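Local coordinates for HTH tetR-type domain-containing protein (Streptomyces coelicolor A3, PDB 3IUV) that is of unknown function but probably binds DNA and regulates transcription, as expected of a TetR-family homodimer with a helix-turn-helix domain, at residues Arg92-Trp97 with Gly154-Val159; Val149-Gly154 with Arg172-Arg177. All coordinates share one frame; numbering follows the deposited sequence.

Contact 1: residues Arg92-Trp97 with Gly154-Val159; sequences RVLGEW and GICLQV
In the all-helical C-terminal domain of this TetR-family protein, helix 86-98 packs against helix 142-161, and Leu94 meets Ile155 and Cys156 where the two face each other. The segments run roughly parallel, their N-to-C directions 32° apart, but the axes stay 11.3 Å from one another, so side chains alone bridge the gap and no hydrogen bond crosses it. Leu94 does most of the bridging by splitting its two methyls between consecutive residues of the partner helix. CD1 of Leu94 lies 3.7 Å from CG2 of Ile155, while CD2 of Leu94 sits 3.5 Å from SG of Cys156. The leucine CD1 is also near that sulfur, so the thiol has both branches of the fork beside it. On Ile155 the CG2 methyl does the touching; CG1 of Ile155 stands beside the backbone N (chi1 -73°), farther from Leu94 than CG2.

Tyr166, from the loop after helix 142-161, packs on both Leu94 and Ile155, and Tyr109 of helix 103-117 touches Cys156. Phe69 of helix 54-73 makes an edge-to-face stack with Trp97, tying the contact to the long helix that follows the predicted helix-turn-helix. Trp97 is a more distant neighbour of the thiol, one helical turn on from Leu94. Its indole turns an edge to Cys156, with SG 89° off the normal of the five-membered ring and CD1 of Trp97 the ring atom closest to that sulfur, at 4.4 Å.

Contact 2: residues Val149-Gly154 with Arg172-Arg177; sequences VAVLDG and REVLTR
Segments 149-154 and 172-177 run antiparallel, with 159° between their N-to-C directions and 10.6 Å between their axes at closest approach. The nearest alpha carbons are those of Val151 and Leu175, and CG1 of Val151 lies 3.3 Å from CD2 of Leu175. Val151 divides its two methyls between Leu175 and Val174. CG1 takes the crowded position between backbone N and carbonyl carbon (chi1 76°), and CG2 goes to CG1 of Val174, 3.8 Å away. The two valine side chains lie antiparallel and offset, each passing beside the other, whereas Leu175 slants across Val151. Leu175 does not start out straight at the other helix; its branched end brings CD2 in, where CD1 of Leu152 also approaches it, more loosely, at 4.4 Å.

This is the packing of helices 142-161 and 168-178, the last two of the TetR C-terminal domain, close to the dimer partner. Helix 86-98 adds Leu90 against Leu175, helix 121-139 brings Trp128 to Leu152, and Ala147 of the second subunit packs on Val174.

The polar residues of 172-177 take no part in this apolar seam and bond along their own helix as well as to outside partners. OG1 of Thr176, also hydrogen-bonded to OG of Ser87, donates to O of Arg172 at 2.9 Å from above the carbonyl plane, while the backbone N of Thr176 reaches that same oxygen from the opposite face. Arg177 and Glu173 form a salt bridge one turn apart: NE of Arg177 lies 3.1 Å from OE1 of Glu173, which sits in the guanidinium plane and offers its anti lone pair. NH1 of Arg177 bonds to OG1 of Thr144 of the second subunit.

Overall arrangement
Contacts 1 and 2 have centres about 9 Å apart and share helix 142-161, which offers residues 149-154 to helix 168-178 and, one turn on, 154-159 to helix 86-98; Gly154 belongs to both. Their segments alternate along the chain, in the order 92-97, 149-154, 154-159, 172-177, so the two interlock in the C-terminal domain. They also touch directly, CD1 of Leu94 packing 4.1 Å from O of Leu152. Residues of both contacts meet the second subunit, and helix 142-161 thus joins the domain's interior to the dimer interface, an arrangement consistent with the dimerisation role of this domain in TetR-family regulators.

Contact 1: residues Arg92-Trp97 with Gly154-Val159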
ATOM      1  N   ARG A  92       6.602  18.094   6.148  1.00 89.27           N
ATOM      2  CA  ARG A  92       5.723  18.577   7.216  1.00 82.00           C
ATOM      3  C   ARG A  92       4.245  18.228   6.964  1.00 70.32           C
ATOM      4  O   ARG A  92       3.489  18.035   7.909  1.00 81.60           O
ATOM      5  CB  ARG A  92       5.911  20.080   7.446  1.00 79.25           C
ATOM      6  N   VAL A  93       3.830  18.136   5.705  1.00 65.51           N
ATOM      7  CA  VAL A  93       2.502  17.605   5.416  1.00 76.10           C
ATOM      8  C   VAL A  93       2.434  16.145   5.860  1.00 78.46           C
ATOM      9  O   VAL A  93       1.529  15.733   6.583  1.00 75.69           O
ATOM     10  CB  VAL A  93       2.140  17.727   3.926  1.00 75.06           C
ATOM     11  CG1 VAL A  93       0.983  16.783   3.584  1.00 70.74           C
ATOM     12  CG2 VAL A  93       1.790  19.190   3.579  1.00 72.61           C
ATOM     13  N   LEU A  94       3.415  15.369   5.428  1.00 79.08           N
ATOM     14  CA  LEU A  94       3.557  13.999   5.881  1.00 82.28           C
ATOM     15  C   LEU A  94       3.665  13.870   7.407  1.00 78.49           C
ATOM     16  O   LEU A  94       3.069  12.971   7.993  1.00 76.71           O
ATOM     17  CB  LEU A  94       4.767  13.340   5.223  1.00 86.82           C
ATOM     18  CG  LEU A  94       4.549  12.725   3.847  1.00 78.72           C
ATOM     19  CD1 LEU A  94       5.489  11.531   3.692  1.00 77.33           C
ATOM     20  CD2 LEU A  94       3.096  12.296   3.694  1.00 74.33           C
ATOM     21  N   GLY A  95       4.431  14.750   8.046  1.00 75.53           N
ATOM     22  CA  GLY A  95       4.542  14.740   9.503  1.00 72.82           C
ATOM     23  C   GLY A  95       3.186  14.898  10.177  1.00 79.82           C
ATOM     24  O   GLY A  95       2.897  14.237  11.166  1.00 75.03           O
ATOM     25  N   GLU A  96       2.340  15.769   9.634  1.00 92.09           N
ATOM     26  CA  GLU A  96       1.005  15.976  10.187  1.00 99.34           C
ATOM     27  C   GLU A  96       0.069  14.812   9.878  1.00110.60           C
ATOM     28  O   GLU A  96      -0.499  14.209  10.789  1.00124.99           O
ATOM     29  CB  GLU A  96       0.410  17.279   9.666  1.00 99.38           C
ATOM     30  CG  GLU A  96       1.160  18.502  10.131  1.00106.53           C
ATOM     31  CD  GLU A  96       0.690  19.772   9.458  1.00115.32           C
ATOM     32  OE1 GLU A  96      -0.528  19.920   9.218  1.00123.52           O
ATOM     33  OE2 GLU A  96       1.548  20.630   9.180  1.00114.47           O
ATOM     34  N   TRP A  97      -0.089  14.508   8.592  1.00105.61           N
ATOM     35  CA  TRP A  97      -0.924  13.398   8.126  1.00103.87           C
ATOM     36  C   TRP A  97      -0.679  12.107   8.902  1.00106.03           C
ATOM     37  O   TRP A  97      -1.535  11.222   8.933  1.00108.80           O
ATOM     38  CB  TRP A  97      -0.650  13.158   6.642  1.00110.49           C
ATOM     39  CG  TRP A  97      -1.419  12.038   5.987  1.00113.35           C
ATOM     40  CD1 TRP A  97      -0.892  10.969   5.316  1.00106.52           C
ATOM     41  CD2 TRP A  97      -2.850  11.898   5.904  1.00124.14           C
ATOM     42  NE1 TRP A  97      -1.900  10.170   4.830  1.00115.06           N
ATOM     43  CE2 TRP A  97      -3.107  10.716   5.174  1.00122.73           C
ATOM     44  CE3 TRP A  97      -3.930  12.651   6.379  1.00132.90           C
ATOM     45  CZ2 TRP A  97      -4.411  10.273   4.908  1.00123.70           C
ATOM     46  CZ3 TRP A  97      -5.223  12.206   6.117  1.00134.93           C
ATOM     47  CH2 TRP A  97      -5.450  11.028   5.389  1.00130.31           C
ATOM     48  N   GLY A 154       5.135   5.470  -0.350  1.00 58.03           N
ATOM     49  CA  GLY A 154       6.166   4.571   0.159  1.00 54.02           C
ATOM     50  C   GLY A 154       6.546   4.884   1.591  1.00 64.16           C
ATOM     51  O   GLY A 154       6.327   4.074   2.499  1.00 71.45           O
ATOM     52  N   ILE A 155       7.108   6.068   1.798  1.00 64.76           N
ATOM     53  CA  ILE A 155       7.396   6.553   3.146  1.00 71.95           C
ATOM     54  C   ILE A 155       6.213   6.275   4.091  1.00 73.64           C
ATOM     55  O   ILE A 155       6.386   5.659   5.132  1.00 75.42           O
ATOM     56  CB  ILE A 155       7.794   8.067   3.136  1.00 68.60           C
ATOM     57  CG1 ILE A 155       9.208   8.239   2.563  1.00 60.96           C
ATOM     58  CG2 ILE A 155       7.680   8.702   4.539  1.00 60.21           C
ATOM     59  CD1 ILE A 155       9.571   9.679   2.062  1.00 59.49           C
ATOM     60  N   CYS A 156       5.008   6.700   3.727  1.00 68.57           N
ATOM     61  CA  CYS A 156       3.870   6.450   4.605  1.00 77.05           C
ATOM     62  C   CYS A 156       3.707   4.968   4.832  1.00 88.50           C
ATOM     63  O   CYS A 156       3.555   4.510   5.973  1.00 93.30           O
ATOM     64  CB  CYS A 156       2.581   7.021   4.038  1.00 65.42           C
ATOM     65  SG  CYS A 156       2.629   8.801   3.897  1.00103.51           S
ATOM     66  N   LEU A 157       3.744   4.217   3.740  1.00 82.63           N
ATOM     67  CA  LEU A 157       3.577   2.778   3.831  1.00 86.88           C
ATOM     68  C   LEU A 157       4.490   2.238   4.923  1.00 84.32           C
ATOM     69  O   LEU A 157       4.021   1.807   5.963  1.00 90.67           O
ATOM     70  CB  LEU A 157       3.895   2.120   2.496  1.00 82.20           C
ATOM     71  CG  LEU A 157       2.696   1.346   1.962  1.00 79.36           C
ATOM     72  CD1 LEU A 157       3.131   0.223   1.050  1.00 76.14           C
ATOM     73  CD2 LEU A 157       1.858   0.825   3.121  1.00 67.84           C
ATOM     74  N   GLN A 158       5.795   2.300   4.681  1.00 78.30           N
ATOM     75  CA  GLN A 158       6.805   1.913   5.659  1.00 83.51           C
ATOM     76  C   GLN A 158       6.467   2.244   7.099  1.00 85.42           C
ATOM     77  O   GLN A 158       6.614   1.407   7.982  1.00 86.99           O
ATOM     78  CB  GLN A 158       8.147   2.551   5.311  1.00 79.01           C
ATOM     79  CG  GLN A 158       8.773   1.932   4.078  1.00 99.02           C
ATOM     80  CD  GLN A 158       8.907   0.410   4.196  1.00105.79           C
ATOM     81  OE1 GLN A 158       8.470  -0.342   3.317  1.00108.50           O
ATOM     82  NE2 GLN A 158       9.506  -0.043   5.291  1.00103.92           N
ATOM     83  N   VAL A 159       6.034   3.472   7.340  1.00 81.49           N
ATOM     84  CA  VAL A 159       5.762   3.901   8.703  1.00 88.50           C
ATOM     85  C   VAL A 159       4.638   3.073   9.379  1.00 95.77           C
ATOM     86  O   VAL A 159       4.587   2.949  10.599  1.00 91.27           O
ATOM     87  CB  VAL A 159       5.463   5.411   8.761  1.00 79.72           C
ATOM     88  CG1 VAL A 159       4.826   5.782  10.091  1.00 75.62           C
ATOM     89  CG2 VAL A 159       6.739   6.211   8.529  1.00 77.32           C
TER

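Contact 2: residues Val149-Gly154 with Arg172-Arg177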
ATOM      1  N   VAL A 149       5.150  11.968  -5.486  1.00 63.89           N
ATOM      2  CA  VAL A 149       3.968  11.231  -5.091  1.00 61.93           C
ATOM      3  C   VAL A 149       4.265   9.765  -4.707  1.00 71.15           C
ATOM      4  O   VAL A 149       3.822   9.276  -3.671  1.00 77.69           O
ATOM      5  CB  VAL A 149       2.942  11.291  -6.208  1.00 57.75           C
ATOM      6  CG1 VAL A 149       1.849  10.216  -6.026  1.00 60.59           C
ATOM      7  CG2 VAL A 149       2.349  12.707  -6.285  1.00 71.14           C
ATOM      8  N   ALA A 150       5.008   9.062  -5.545  1.00 68.61           N
ATOM      9  CA  ALA A 150       5.299   7.663  -5.286  1.00 77.07           C
ATOM     10  C   ALA A 150       6.013   7.479  -3.931  1.00 81.52           C
ATOM     11  O   ALA A 150       5.800   6.502  -3.200  1.00 75.58           O
ATOM     12  CB  ALA A 150       6.140   7.089  -6.421  1.00 63.58           C
ATOM     13  N   VAL A 151       6.859   8.432  -3.588  1.00 77.60           N
ATOM     14  CA  VAL A 151       7.621   8.306  -2.364  1.00 71.54           C
ATOM     15  C   VAL A 151       6.806   8.700  -1.122  1.00 68.23           C
ATOM     16  O   VAL A 151       6.977   8.105  -0.064  1.00 71.11           O
ATOM     17  CB  VAL A 151       8.950   9.053  -2.461  1.00 67.00           C
ATOM     18  CG1 VAL A 151       8.737  10.566  -2.321  1.00 72.13           C
ATOM     19  CG2 VAL A 151       9.894   8.525  -1.433  1.00 63.17           C
ATOM     20  N   LEU A 152       5.894   9.660  -1.255  1.00 64.19           N
ATOM     21  CA  LEU A 152       4.956   9.924  -0.171  1.00 68.90           C
ATOM     22  C   LEU A 152       4.298   8.626   0.287  1.00 74.75           C
ATOM     23  O   LEU A 152       4.379   8.255   1.461  1.00 79.04           O
ATOM     24  CB  LEU A 152       3.898  10.943  -0.572  1.00 69.38           C
ATOM     25  CG  LEU A 152       4.380  12.406  -0.555  1.00 80.78           C
ATOM     26  CD1 LEU A 152       5.130  12.776  -1.826  1.00 73.76           C
ATOM     27  CD2 LEU A 152       3.222  13.379  -0.363  1.00 81.12           C
ATOM     28  N   ASP A 153       3.664   7.933  -0.648  1.00 72.80           N
ATOM     29  CA  ASP A 153       3.023   6.655  -0.358  1.00 67.22           C
ATOM     30  C   ASP A 153       3.967   5.636   0.256  1.00 56.93           C
ATOM     31  O   ASP A 153       3.639   5.007   1.258  1.00 80.22           O
ATOM     32  CB  ASP A 153       2.400   6.066  -1.624  1.00 80.71           C
ATOM     33  CG  ASP A 153       0.886   6.080  -1.592  1.00 86.44           C
ATOM     34  OD1 ASP A 153       0.304   6.242  -0.495  1.00 92.74           O
ATOM     35  OD2 ASP A 153       0.285   5.923  -2.672  1.00 93.67           O
ATOM     36  N   GLY A 154       5.135   5.470  -0.350  1.00 58.03           N
ATOM     37  CA  GLY A 154       6.166   4.571   0.159  1.00 54.02           C
ATOM     38  C   GLY A 154       6.546   4.884   1.591  1.00 64.16           C
ATOM     39  O   GLY A 154       6.327   4.074   2.499  1.00 71.45           O
ATOM     40  N   ARG A 172      12.608  14.517   4.466  1.00 68.95           N
ATOM     41  CA  ARG A 172      13.127  15.749   3.901  1.00 78.62           C
ATOM     42  C   ARG A 172      14.301  15.454   2.995  1.00 72.54           C
ATOM     43  O   ARG A 172      14.329  15.857   1.835  1.00 74.68           O
ATOM     44  CB  ARG A 172      13.558  16.705   5.011  1.00 86.93           C
ATOM     45  CG  ARG A 172      12.960  18.087   4.867  1.00 88.14           C
ATOM     46  CD  ARG A 172      14.031  19.142   4.853  1.00110.24           C
ATOM     47  NE  ARG A 172      15.072  18.809   3.889  1.00126.90           N
ATOM     48  CZ  ARG A 172      16.287  19.345   3.891  1.00135.84           C
ATOM     49  NH1 ARG A 172      16.618  20.247   4.811  1.00140.56           N
ATOM     50  NH2 ARG A 172      17.173  18.972   2.979  1.00133.05           N
ATOM     51  N   GLU A 173      15.272  14.739   3.543  1.00 69.32           N
ATOM     52  CA  GLU A 173      16.409  14.281   2.765  1.00 66.81           C
ATOM     53  C   GLU A 173      16.008  13.529   1.478  1.00 60.88           C
ATOM     54  O   GLU A 173      16.527  13.810   0.401  1.00 68.20           O
ATOM     55  CB  GLU A 173      17.298  13.399   3.635  1.00 67.57           C
ATOM     56  CG  GLU A 173      18.491  12.799   2.910  1.00 83.44           C
ATOM     57  CD  GLU A 173      19.484  13.839   2.471  1.00 86.75           C
ATOM     58  OE1 GLU A 173      20.119  13.651   1.407  1.00 79.40           O
ATOM     59  OE2 GLU A 173      19.617  14.854   3.185  1.00100.62           O
ATOM     60  N   VAL A 174      15.075  12.591   1.592  1.00 56.63           N
ATOM     61  CA  VAL A 174      14.721  11.709   0.471  1.00 61.85           C
ATOM     62  C   VAL A 174      14.082  12.517  -0.628  1.00 70.79           C
ATOM     63  O   VAL A 174      14.458  12.436  -1.801  1.00 77.07           O
ATOM     64  CB  VAL A 174      13.689  10.641   0.892  1.00 63.43           C
ATOM     65  CG1 VAL A 174      13.233   9.857  -0.295  1.00 55.75           C
ATOM     66  CG2 VAL A 174      14.251   9.694   1.952  1.00 63.94           C
ATOM     67  N   LEU A 175      13.089  13.291  -0.214  1.00 73.50           N
ATOM     68  CA  LEU A 175      12.364  14.184  -1.092  1.00 67.25           C
ATOM     69  C   LEU A 175      13.296  15.136  -1.852  1.00 64.70           C
ATOM     70  O   LEU A 175      13.188  15.283  -3.082  1.00 65.21           O
ATOM     71  CB  LEU A 175      11.298  14.936  -0.290  1.00 67.10           C
ATOM     72  CG  LEU A 175      10.243  14.005   0.354  1.00 61.43           C
ATOM     73  CD1 LEU A 175       9.349  14.720   1.366  1.00 64.67           C
ATOM     74  CD2 LEU A 175       9.387  13.345  -0.687  1.00 56.73           C
ATOM     75  N   THR A 176      14.231  15.751  -1.138  1.00 66.35           N
ATOM     76  CA  THR A 176      15.203  16.663  -1.762  1.00 73.94           C
ATOM     77  C   THR A 176      15.957  16.026  -2.934  1.00 76.95           C
ATOM     78  O   THR A 176      16.277  16.700  -3.920  1.00 77.32           O
ATOM     79  CB  THR A 176      16.236  17.179  -0.736  1.00 84.06           C
ATOM     80  OG1 THR A 176      15.575  17.948   0.277  1.00 90.84           O
ATOM     81  CG2 THR A 176      17.296  18.041  -1.424  1.00 74.58           C
ATOM     82  N   ARG A 177      16.238  14.728  -2.829  1.00 68.81           N
ATOM     83  CA  ARG A 177      16.969  14.034  -3.889  1.00 65.31           C
ATOM     84  C   ARG A 177      16.188  13.872  -5.182  1.00 68.35           C
ATOM     85  O   ARG A 177      16.764  13.698  -6.251  1.00 72.00           O
ATOM     86  CB  ARG A 177      17.405  12.669  -3.403  1.00 59.79           C
ATOM     87  CG  ARG A 177      18.437  12.737  -2.313  1.00 54.34           C
ATOM     88  CD  ARG A 177      18.629  11.369  -1.739  1.00 61.60           C
ATOM     89  NE  ARG A 177      19.510  11.377  -0.581  1.00 70.99           N
ATOM     90  CZ  ARG A 177      20.286  10.352  -0.224  1.00 73.25           C
ATOM     91  NH1 ARG A 177      20.287   9.230  -0.943  1.00 67.88           N
ATOM     92  NH2 ARG A 177      21.056  10.451   0.857  1.00 60.44           N
TER